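Local coordinates for teichoic acid biosynthesis protein F (Staphylococcus epidermidis, PDB 3L7I) that probably takes part in teichoic acid biosynthesis and has a GT-B-type part of two domains, each built on a parallel beta sheet, at residues K363-E374 and K394-E402; T442-R450 and D622-Y630. All coordinates share one frame; numbering follows the deposited sequence.

Contact 1 of 2, residues K363-E374 and K394-E402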
loop_
_atom_site.group_PDB
_atom_site.type_symbol
_atom_site.label_atom_id
_atom_site.label_comp_id
_atom_site.label_asym_id
_atom_site.label_seq_id
_atom_site.Cartn_x
_atom_site.Cartn_y
_atom_site.Cartn_z
ATOM N N LYS A 363 -10.385 28.381 24.578
ATOM C CA LYS A 363 -11.613 28.306 25.320
ATOM C C LYS A 363 -12.284 29.644 25.291
ATOM O O LYS A 363 -13.467 29.745 25.529
ATOM C CB LYS A 363 -11.382 27.844 26.757
ATOM C CG LYS A 363 -11.433 28.945 27.814
ATOM C CD LYS A 363 -11.726 28.387 29.220
ATOM C CE LYS A 363 -11.539 29.462 30.305
ATOM N NZ LYS A 363 -11.795 28.902 31.703
ATOM N N ASN A 364 -11.536 30.674 24.950
ATOM C CA ASN A 364 -11.941 32.021 25.287
ATOM C C ASN A 364 -11.473 33.054 24.338
ATOM O O ASN A 364 -10.485 32.872 23.641
ATOM C CB ASN A 364 -11.293 32.406 26.604
ATOM C CG ASN A 364 -12.204 32.221 27.745
ATOM O OD1 ASN A 364 -13.344 31.779 27.563
ATOM N ND2 ASN A 364 -11.741 32.559 28.939
ATOM N N TYR A 365 -12.169 34.176 24.355
ATOM C CA TYR A 365 -11.584 35.411 23.893
ATOM C C TYR A 365 -11.248 36.170 25.162
ATOM O O TYR A 365 -12.134 36.701 25.812
ATOM C CB TYR A 365 -12.565 36.187 23.028
ATOM C CG TYR A 365 -12.101 37.588 22.739
ATOM C CD1 TYR A 365 -11.038 37.826 21.867
ATOM C CD2 TYR A 365 -12.707 38.679 23.360
ATOM C CE1 TYR A 365 -10.595 39.116 21.616
ATOM C CE2 TYR A 365 -12.276 39.967 23.123
ATOM C CZ TYR A 365 -11.222 40.186 22.247
ATOM O OH TYR A 365 -10.815 41.486 22.002
ATOM N N SER A 366 -9.976 36.188 25.542
ATOM C CA SER A 366 -9.601 36.711 26.853
ATOM C C SER A 366 -8.095 36.861 27.062
ATOM O O SER A 366 -7.286 36.653 26.147
ATOM C CB SER A 366 -10.153 35.811 27.968
ATOM O OG SER A 366 -9.449 34.567 28.050
ATOM N N ASP A 367 -7.744 37.225 28.292
ATOM C CA ASP A 367 -6.361 37.302 28.752
ATOM C C ASP A 367 -5.484 38.196 27.904
ATOM O O ASP A 367 -5.959 39.058 27.188
ATOM C CB ASP A 367 -5.719 35.916 28.891
ATOM C CG ASP A 367 -4.688 35.865 30.032
ATOM O OD1 ASP A 367 -3.460 35.780 29.739
ATOM O OD2 ASP A 367 -5.106 35.942 31.222
ATOM N N SER A 368 -4.188 37.968 28.004
ATOM C CA SER A 368 -3.206 38.813 27.370
ATOM C C SER A 368 -3.286 38.830 25.842
ATOM O O SER A 368 -3.015 39.859 25.227
ATOM C CB SER A 368 -1.812 38.416 27.837
ATOM O OG SER A 368 -1.482 39.108 29.016
ATOM N N PRO A 369 -3.631 37.695 25.215
ATOM C CA PRO A 369 -3.862 37.783 23.767
ATOM C C PRO A 369 -4.982 38.778 23.417
ATOM O O PRO A 369 -4.891 39.487 22.396
ATOM C CB PRO A 369 -4.277 36.363 23.395
ATOM C CG PRO A 369 -3.561 35.524 24.393
ATOM C CD PRO A 369 -3.615 36.303 25.684
ATOM N N LYS A 370 -6.019 38.822 24.256
ATOM C CA LYS A 370 -7.148 39.688 23.989
ATOM C C LYS A 370 -6.674 41.146 23.889
ATOM O O LYS A 370 -7.007 41.851 22.919
ATOM C CB LYS A 370 -8.250 39.506 25.044
ATOM C CG LYS A 370 -9.166 40.748 25.245
ATOM C CD LYS A 370 -10.436 40.410 26.029
ATOM C CE LYS A 370 -11.050 41.632 26.727
ATOM N NZ LYS A 370 -12.475 41.388 27.163
ATOM N N TYR A 371 -5.875 41.577 24.868
ATOM C CA TYR A 371 -5.390 42.954 24.915
ATOM C C TYR A 371 -4.348 43.281 23.842
ATOM O O TYR A 371 -4.322 44.399 23.324
ATOM C CB TYR A 371 -4.885 43.303 26.316
ATOM C CG TYR A 371 -6.017 43.370 27.310
ATOM C CD1 TYR A 371 -6.495 42.217 27.921
ATOM C CD2 TYR A 371 -6.633 44.580 27.616
ATOM C CE1 TYR A 371 -7.541 42.269 28.812
ATOM C CE2 TYR A 371 -7.677 44.641 28.505
ATOM C CZ TYR A 371 -8.130 43.481 29.099
ATOM O OH TYR A 371 -9.175 43.535 29.988
ATOM N N ILE A 372 -3.497 42.316 23.504
ATOM C CA ILE A 372 -2.558 42.520 22.416
ATOM C C ILE A 372 -3.389 42.821 21.175
ATOM O O ILE A 372 -3.102 43.771 20.443
ATOM C CB ILE A 372 -1.608 41.297 22.209
ATOM C CG1 ILE A 372 -0.663 41.154 23.409
ATOM C CG2 ILE A 372 -0.799 41.426 20.917
ATOM C CD1 ILE A 372 0.189 39.876 23.388
ATOM N N TYR A 373 -4.454 42.043 20.990
ATOM C CA TYR A 373 -5.350 42.191 19.838
ATOM C C TYR A 373 -6.112 43.510 19.825
ATOM O O TYR A 373 -6.163 44.191 18.797
ATOM C CB TYR A 373 -6.345 41.035 19.757
ATOM C CG TYR A 373 -7.459 41.244 18.759
ATOM C CD1 TYR A 373 -7.205 41.241 17.395
ATOM C CD2 TYR A 373 -8.771 41.434 19.182
ATOM C CE1 TYR A 373 -8.225 41.423 16.471
ATOM C CE2 TYR A 373 -9.802 41.615 18.270
ATOM C CZ TYR A 373 -9.522 41.605 16.913
ATOM O OH TYR A 373 -10.539 41.778 16.006
ATOM N N GLU A 374 -6.702 43.885 20.952
ATOM C CA GLU A 374 -7.450 45.137 20.976
ATOM C C GLU A 374 -6.545 46.353 20.708
ATOM O O GLU A 374 -6.986 47.367 20.136
ATOM C CB GLU A 374 -8.257 45.267 22.273
ATOM C CG GLU A 374 -9.234 44.106 22.443
ATOM C CD GLU A 374 -10.302 44.334 23.503
ATOM O OE1 GLU A 374 -10.120 45.266 24.322
ATOM O OE2 GLU A 374 -11.312 43.577 23.514
ATOM N N LYS A 394 -19.837 30.420 19.881
ATOM C CA LYS A 394 -20.147 30.781 21.269
ATOM C C LYS A 394 -19.150 31.791 21.797
ATOM O O LYS A 394 -19.065 32.019 22.992
ATOM C CB LYS A 394 -20.122 29.553 22.184
ATOM C CG LYS A 394 -21.408 28.747 22.217
ATOM C CD LYS A 394 -21.166 27.406 22.887
ATOM C CE LYS A 394 -22.258 26.389 22.562
ATOM N NZ LYS A 394 -21.722 24.974 22.643
ATOM N N ASN A 395 -18.381 32.381 20.902
ATOM C CA ASN A 395 -17.437 33.408 21.290
ATOM C C ASN A 395 -17.657 34.686 20.511
ATOM O O ASN A 395 -17.920 34.657 19.309
ATOM C CB ASN A 395 -16.016 32.913 21.109
ATOM C CG ASN A 395 -15.554 32.109 22.280
ATOM O OD1 ASN A 395 -15.330 32.651 23.372
ATOM N ND2 ASN A 395 -15.418 30.806 22.082
ATOM N N VAL A 396 -17.563 35.808 21.206
ATOM C CA VAL A 396 -17.852 37.098 20.608
ATOM C C VAL A 396 -16.581 37.913 20.533
ATOM O O VAL A 396 -16.082 38.383 21.559
ATOM C CB VAL A 396 -18.871 37.876 21.455
ATOM C CG1 VAL A 396 -19.052 39.258 20.904
ATOM C CG2 VAL A 396 -20.190 37.135 21.505
ATOM N N VAL A 397 -16.059 38.087 19.326
ATOM C CA VAL A 397 -14.839 38.870 19.137
ATOM C C VAL A 397 -15.137 40.232 18.505
ATOM O O VAL A 397 -15.769 40.288 17.445
ATOM C CB VAL A 397 -13.877 38.142 18.198
ATOM C CG1 VAL A 397 -12.567 38.916 18.062
ATOM C CG2 VAL A 397 -13.656 36.711 18.662
ATOM N N PRO A 398 -14.672 41.339 19.134
ATOM C CA PRO A 398 -14.888 42.657 18.520
ATOM C C PRO A 398 -13.873 42.854 17.401
ATOM O O PRO A 398 -12.832 42.188 17.410
ATOM C CB PRO A 398 -14.590 43.644 19.662
ATOM C CG PRO A 398 -14.172 42.821 20.856
ATOM C CD PRO A 398 -13.830 41.443 20.341
ATOM N N GLY A 399 -14.168 43.733 16.447
ATOM C CA GLY A 399 -13.176 44.127 15.460
ATOM C C GLY A 399 -13.174 43.321 14.172
ATOM O O GLY A 399 -14.152 42.645 13.849
ATOM N N SER A 400 -12.059 43.378 13.444
ATOM C CA SER A 400 -12.017 42.886 12.069
ATOM C C SER A 400 -11.619 41.423 11.937
ATOM O O SER A 400 -11.472 40.921 10.826
ATOM C CB SER A 400 -11.047 43.731 11.243
ATOM O OG SER A 400 -9.710 43.538 11.681
ATOM N N ALA A 401 -11.433 40.740 13.056
ATOM C CA ALA A 401 -10.906 39.378 13.012
ATOM C C ALA A 401 -11.932 38.396 12.471
ATOM O O ALA A 401 -13.144 38.588 12.663
ATOM C CB ALA A 401 -10.441 38.944 14.396
ATOM N N GLU A 402 -11.445 37.361 11.784
ATOM C CA GLU A 402 -12.289 36.228 11.448
ATOM C C GLU A 402 -11.947 35.135 12.428
ATOM O O GLU A 402 -10.810 35.064 12.907
ATOM C CB GLU A 402 -12.064 35.755 10.017
ATOM C CG GLU A 402 -10.642 35.873 9.544
ATOM C CD GLU A 402 -10.332 34.960 8.343
ATOM O OE1 GLU A 402 -10.329 35.470 7.187
ATOM O OE2 GLU A 402 -10.084 33.736 8.559
#

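Contact 2 of 2, residues T442-R450 and D622-Y630. With SO4 (sulfate ion), chain G.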
loop_
_atom_site.group_PDB
_atom_site.type_symbol
_atom_site.label_atom_id
_atom_site.label_comp_id
_atom_site.label_asym_id
_atom_site.label_seq_id
_atom_site.Cartn_x
_atom_site.Cartn_y
_atom_site.Cartn_z
ATOM N N THR A 442 2.937 34.454 25.887
ATOM C CA THR A 442 2.717 35.466 26.895
ATOM C C THR A 442 2.741 34.790 28.226
ATOM O O THR A 442 2.961 35.428 29.254
ATOM C CB THR A 442 1.369 36.096 26.702
ATOM O OG1 THR A 442 0.360 35.116 26.967
ATOM C CG2 THR A 442 1.220 36.549 25.267
ATOM N N TRP A 443 2.535 33.473 28.181
ATOM C CA TRP A 443 2.159 32.661 29.352
ATOM C C TRP A 443 1.027 33.347 30.130
ATOM O O TRP A 443 0.445 34.315 29.651
ATOM C CB TRP A 443 3.366 32.315 30.246
ATOM C CG TRP A 443 3.115 31.131 31.142
ATOM C CD1 TRP A 443 3.103 31.124 32.494
ATOM C CD2 TRP A 443 2.813 29.791 30.730
ATOM N NE1 TRP A 443 2.819 29.863 32.957
ATOM C CE2 TRP A 443 2.632 29.029 31.896
ATOM C CE3 TRP A 443 2.675 29.165 29.485
ATOM C CZ2 TRP A 443 2.324 27.679 31.862
ATOM C CZ3 TRP A 443 2.369 27.812 29.453
ATOM C CH2 TRP A 443 2.202 27.085 30.636
ATOM N N HIS A 444 0.697 32.859 31.310
ATOM C CA HIS A 444 -0.477 33.379 31.987
ATOM C C HIS A 444 -0.263 33.530 33.489
ATOM O O HIS A 444 -1.110 33.117 34.281
ATOM C CB HIS A 444 -1.657 32.439 31.745
ATOM C CG HIS A 444 -1.317 31.013 32.006
ATOM N ND1 HIS A 444 -1.069 30.114 30.998
ATOM C CD2 HIS A 444 -1.103 30.352 33.166
ATOM C CE1 HIS A 444 -0.757 28.938 31.523
ATOM N NE2 HIS A 444 -0.763 29.060 32.833
ATOM N N GLY A 445 0.857 34.095 33.904
ATOM C CA GLY A 445 0.974 34.434 35.309
ATOM C C GLY A 445 2.240 34.082 36.053
ATOM O O GLY A 445 2.891 33.088 35.753
ATOM N N THR A 446 2.570 34.915 37.035
ATOM C CA THR A 446 3.716 34.694 37.890
ATOM C C THR A 446 3.532 33.381 38.624
ATOM O O THR A 446 2.508 33.185 39.279
ATOM C CB THR A 446 3.873 35.812 38.949
ATOM O OG1 THR A 446 4.227 37.053 38.317
ATOM C CG2 THR A 446 4.954 35.435 39.937
ATOM N N PRO A 447 4.520 32.472 38.526
ATOM C CA PRO A 447 4.309 31.146 39.114
ATOM C C PRO A 447 4.439 31.202 40.623
ATOM O O PRO A 447 5.277 31.930 41.147
ATOM C CB PRO A 447 5.443 30.307 38.521
ATOM C CG PRO A 447 6.001 31.114 37.418
ATOM C CD PRO A 447 5.799 32.545 37.807
ATOM N N LEU A 448 3.577 30.457 41.304
ATOM C CA LEU A 448 3.723 30.204 42.726
ATOM C C LEU A 448 4.042 28.722 42.873
ATOM O O LEU A 448 4.891 28.339 43.675
ATOM C CB LEU A 448 2.437 30.542 43.462
ATOM C CG LEU A 448 2.308 29.960 44.862
ATOM C CD1 LEU A 448 2.964 30.891 45.846
ATOM C CD2 LEU A 448 0.850 29.726 45.220
ATOM N N LYS A 449 3.379 27.894 42.079
ATOM C CA LYS A 449 3.633 26.463 42.100
ATOM C C LYS A 449 4.716 26.065 41.075
ATOM O O LYS A 449 4.787 26.621 39.977
ATOM C CB LYS A 449 2.327 25.683 41.830
ATOM C CG LYS A 449 1.236 25.825 42.915
ATOM C CD LYS A 449 -0.186 25.607 42.350
ATOM C CE LYS A 449 -1.289 25.580 43.438
ATOM N NZ LYS A 449 -1.559 24.182 43.990
ATOM N N ARG A 450 5.550 25.095 41.433
ATOM C CA ARG A 450 6.576 24.597 40.521
ATOM C C ARG A 450 5.966 23.952 39.280
ATOM O O ARG A 450 5.009 23.186 39.385
ATOM C CB ARG A 450 7.481 23.582 41.228
ATOM C CG ARG A 450 8.175 24.107 42.463
ATOM C CD ARG A 450 9.089 23.047 43.075
ATOM N NE ARG A 450 10.391 22.981 42.404
ATOM C CZ ARG A 450 11.456 23.706 42.751
ATOM N NH1 ARG A 450 11.385 24.565 43.776
ATOM N NH2 ARG A 450 12.593 23.569 42.073
ATOM N N ASP A 622 -5.931 31.744 48.205
ATOM C CA ASP A 622 -5.067 30.870 48.994
ATOM C C ASP A 622 -3.726 30.585 48.337
ATOM O O ASP A 622 -2.725 31.179 48.728
ATOM C CB ASP A 622 -5.774 29.573 49.382
ATOM C CG ASP A 622 -6.548 28.979 48.250
ATOM O OD1 ASP A 622 -7.781 28.934 48.358
ATOM O OD2 ASP A 622 -5.939 28.559 47.243
ATOM N N TYR A 623 -3.705 29.677 47.356
ATOM C CA TYR A 623 -2.494 29.362 46.603
ATOM C C TYR A 623 -2.734 29.665 45.140
ATOM O O TYR A 623 -3.023 28.777 44.353
ATOM C CB TYR A 623 -2.148 27.877 46.745
ATOM C CG TYR A 623 -2.534 27.340 48.077
ATOM C CD1 TYR A 623 -3.565 26.418 48.198
ATOM C CD2 TYR A 623 -1.900 27.800 49.238
ATOM C CE1 TYR A 623 -3.943 25.944 49.444
ATOM C CE2 TYR A 623 -2.269 27.340 50.485
ATOM C CZ TYR A 623 -3.291 26.409 50.591
ATOM O OH TYR A 623 -3.664 25.941 51.835
ATOM N N SER A 624 -2.616 30.913 44.739
ATOM C CA SER A 624 -2.936 31.215 43.365
ATOM C C SER A 624 -2.064 32.312 42.837
ATOM O O SER A 624 -1.747 33.269 43.542
ATOM C CB SER A 624 -4.401 31.613 43.238
ATOM O OG SER A 624 -4.694 31.971 41.903
ATOM N N SER A 625 -1.690 32.162 41.579
ATOM C CA SER A 625 -0.939 33.167 40.864
ATOM C C SER A 625 -1.732 34.470 40.681
ATOM O O SER A 625 -1.166 35.468 40.231
ATOM C CB SER A 625 -0.519 32.607 39.503
ATOM O OG SER A 625 -0.456 33.630 38.525
ATOM N N VAL A 626 -3.026 34.470 40.998
ATOM C CA VAL A 626 -3.774 35.723 40.943
ATOM C C VAL A 626 -3.290 36.757 41.945
ATOM O O VAL A 626 -3.419 37.947 41.709
ATOM C CB VAL A 626 -5.316 35.581 41.138
ATOM C CG1 VAL A 626 -5.954 34.905 39.951
ATOM C CG2 VAL A 626 -5.647 34.883 42.465
ATOM N N MET A 627 -2.755 36.334 43.076
ATOM C CA MET A 627 -2.316 37.336 44.033
ATOM C C MET A 627 -1.277 38.275 43.401
ATOM O O MET A 627 -1.179 39.447 43.771
ATOM C CB MET A 627 -1.767 36.681 45.292
ATOM C CG MET A 627 -0.690 35.677 45.020
ATOM S SD MET A 627 0.121 35.217 46.547
ATOM C CE MET A 627 1.392 34.101 45.932
ATOM N N PHE A 628 -0.513 37.762 42.443
ATOM C CA PHE A 628 0.555 38.544 41.854
ATOM C C PHE A 628 -0.030 39.570 40.907
ATOM O O PHE A 628 0.612 40.573 40.605
ATOM C CB PHE A 628 1.547 37.665 41.092
ATOM C CG PHE A 628 2.296 36.693 41.949
ATOM C CD1 PHE A 628 3.142 37.133 42.944
ATOM C CD2 PHE A 628 2.178 35.339 41.742
ATOM C CE1 PHE A 628 3.837 36.248 43.721
ATOM C CE2 PHE A 628 2.878 34.447 42.519
ATOM C CZ PHE A 628 3.706 34.903 43.508
ATOM N N ASP A 629 -1.234 39.314 40.415
ATOM C CA ASP A 629 -1.884 40.244 39.508
ATOM C C ASP A 629 -2.522 41.349 40.319
ATOM O O ASP A 629 -2.255 42.542 40.118
ATOM C CB ASP A 629 -2.979 39.542 38.708
ATOM C CG ASP A 629 -2.429 38.506 37.750
ATOM O OD1 ASP A 629 -2.908 37.350 37.805
ATOM O OD2 ASP A 629 -1.523 38.845 36.945
ATOM N N TYR A 630 -3.379 40.931 41.242
ATOM C CA TYR A 630 -4.173 41.846 42.049
ATOM C C TYR A 630 -3.274 42.833 42.784
ATOM O O TYR A 630 -3.668 43.965 43.050
ATOM C CB TYR A 630 -5.050 41.052 43.009
ATOM C CG TYR A 630 -5.955 41.903 43.811
ATOM C CD1 TYR A 630 -7.037 42.531 43.226
ATOM C CD2 TYR A 630 -5.728 42.104 45.158
ATOM C CE1 TYR A 630 -7.885 43.354 43.983
ATOM C CE2 TYR A 630 -6.561 42.915 45.921
ATOM C CZ TYR A 630 -7.635 43.529 45.329
ATOM O OH TYR A 630 -8.454 44.325 46.074
HETATM S S SO4 G . -2.590 28.865 39.985
HETATM O O1 SO4 G . -3.945 28.302 39.903
HETATM O O2 SO4 G . -1.905 28.311 41.156
HETATM O O3 SO4 G . -1.827 28.530 38.782
HETATM O O4 SO4 G . -2.682 30.320 40.102
#

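Contact 1 of 2, residues K363-E374 and K394-E402
Tyr365 and Tyr373 offer their rings to Val397 and Pro398 of the 394-402 loop. Lys370 CB lies over one face of the Tyr365 ring, displaced toward its rim, while Glu374 OE2 sits in the ring plane at the edge. The Pro398 side chain points back toward that of Tyr365 and meets the phenol end obliquely, Pro398 CD being 3.5 Å from Tyr365 CZ. The Tyr373 ring has Pro398 O and Tyr365 OH in plane at its edge. Val397 CG1 reaches both rings obliquely, 3.9 Å from Tyr373 CE2 and 4.1 Å from Tyr365 CE1. Trp387, on strand 384-389, meets each tyrosine edge to face.

The hydroxyls supply the polar part of the contact. Tyr373 turns its CG away from the backbone N (chi1 169°), which carries the phenol off the helix and toward the loop. There its OH donates to Pro398 O at 2.7 Å, on a lone pair in the carbonyl plane, and accepts from Ala401 N at 3.3 Å through a bent bond (139°). Tyr365 OH instead donates within its own segment, reaching the anti lone pair of Glu374 OE2 at 2.6 Å.

This joins the crossover helix of a beta-alpha-beta unit (strands 354-358 and 384-389) to the loop leading to the edge strand 402-405. Tyr373 OH bridges Pro398 O and Ala401 N, which flank Gly399 and Ser400, and so would help to hold the bend there, as does Gln377, bonded to Ser400 N. The Tyr365 bond would probably stabilise the carboxylate of Glu374 in its charged form.

Contact 2 of 2, residues T442-R450 and D622-Y630
Gly445 CA rests 3.6 Å from Ser625 OG, and its backbone angles (134°/149°) are ones readily taken only by glycine. Next, Thr446 puts CG2 opposite its backbone N and over the Phe628 ring, 3.4 Å from the centroid, in a CH-pi contact; Met627 CG covers the other face. The Thr446 hydroxyl turns instead to Asn486, and Thr446 O receives a weak hydrogen bond from Ser625 OG at 3.1 Å. Pro447 O approaches the same ring obliquely while bonded to Tyr488 OH. Leu448 spreads its two methyls: CD1 meets Met627 CE at 3.6 Å, the two side chains crossing at about a right angle, and CD2 lies on the backbone of Tyr623, as CB reaches the Phe628 edge. Lys449 then brings its aliphatic part beside the bound sulfate, CD 3.4 Å from O2, before a bend at the last torsion takes NZ to Tyr647 OH.

The loop after strand 438-441 of the seven-stranded sheet here meets the turn and helix after strand 618-621 of the six-stranded sheet, bridging the two domains. Sulfate O4 accepts a fairly straight bond (160°) from Ser625 N at 2.6 Å and another from Ser624 OG at 3.2 Å. Ser624 OG in turn accepts from Val626 N, capping helix 626-630. A serine pair before a helix therefore holds the anion, and the helix dipole would probably add to the attraction; beside it, Thr446 and Leu448 pack on Phe628 and Met627, joining the two segments by apolar contact.

In the fold
The two contacts, their centres about 22 Å apart, differ in what they join. Contact 1 stays within the domain of the seven-stranded sheet, near its surface, beside the outermost strand 402-405, whereas contact 2 spans the interface between the domains. They touch through the helix of contact 1, Ile372 CD1 lying 4.0 Å from Thr442 CG2 and Ser368 CB 4.0 Å from Thr442 OG1. Arg511 links them further, forming salt bridges with Asp367 of contact 1 and Asp629 of contact 2. The sulfate, probably from the crystallisation liquor, is bound by Ser624 and Ser625 of one domain beside Lys449 of the other, at the interdomain position where GT-B proteins generally have their cleft.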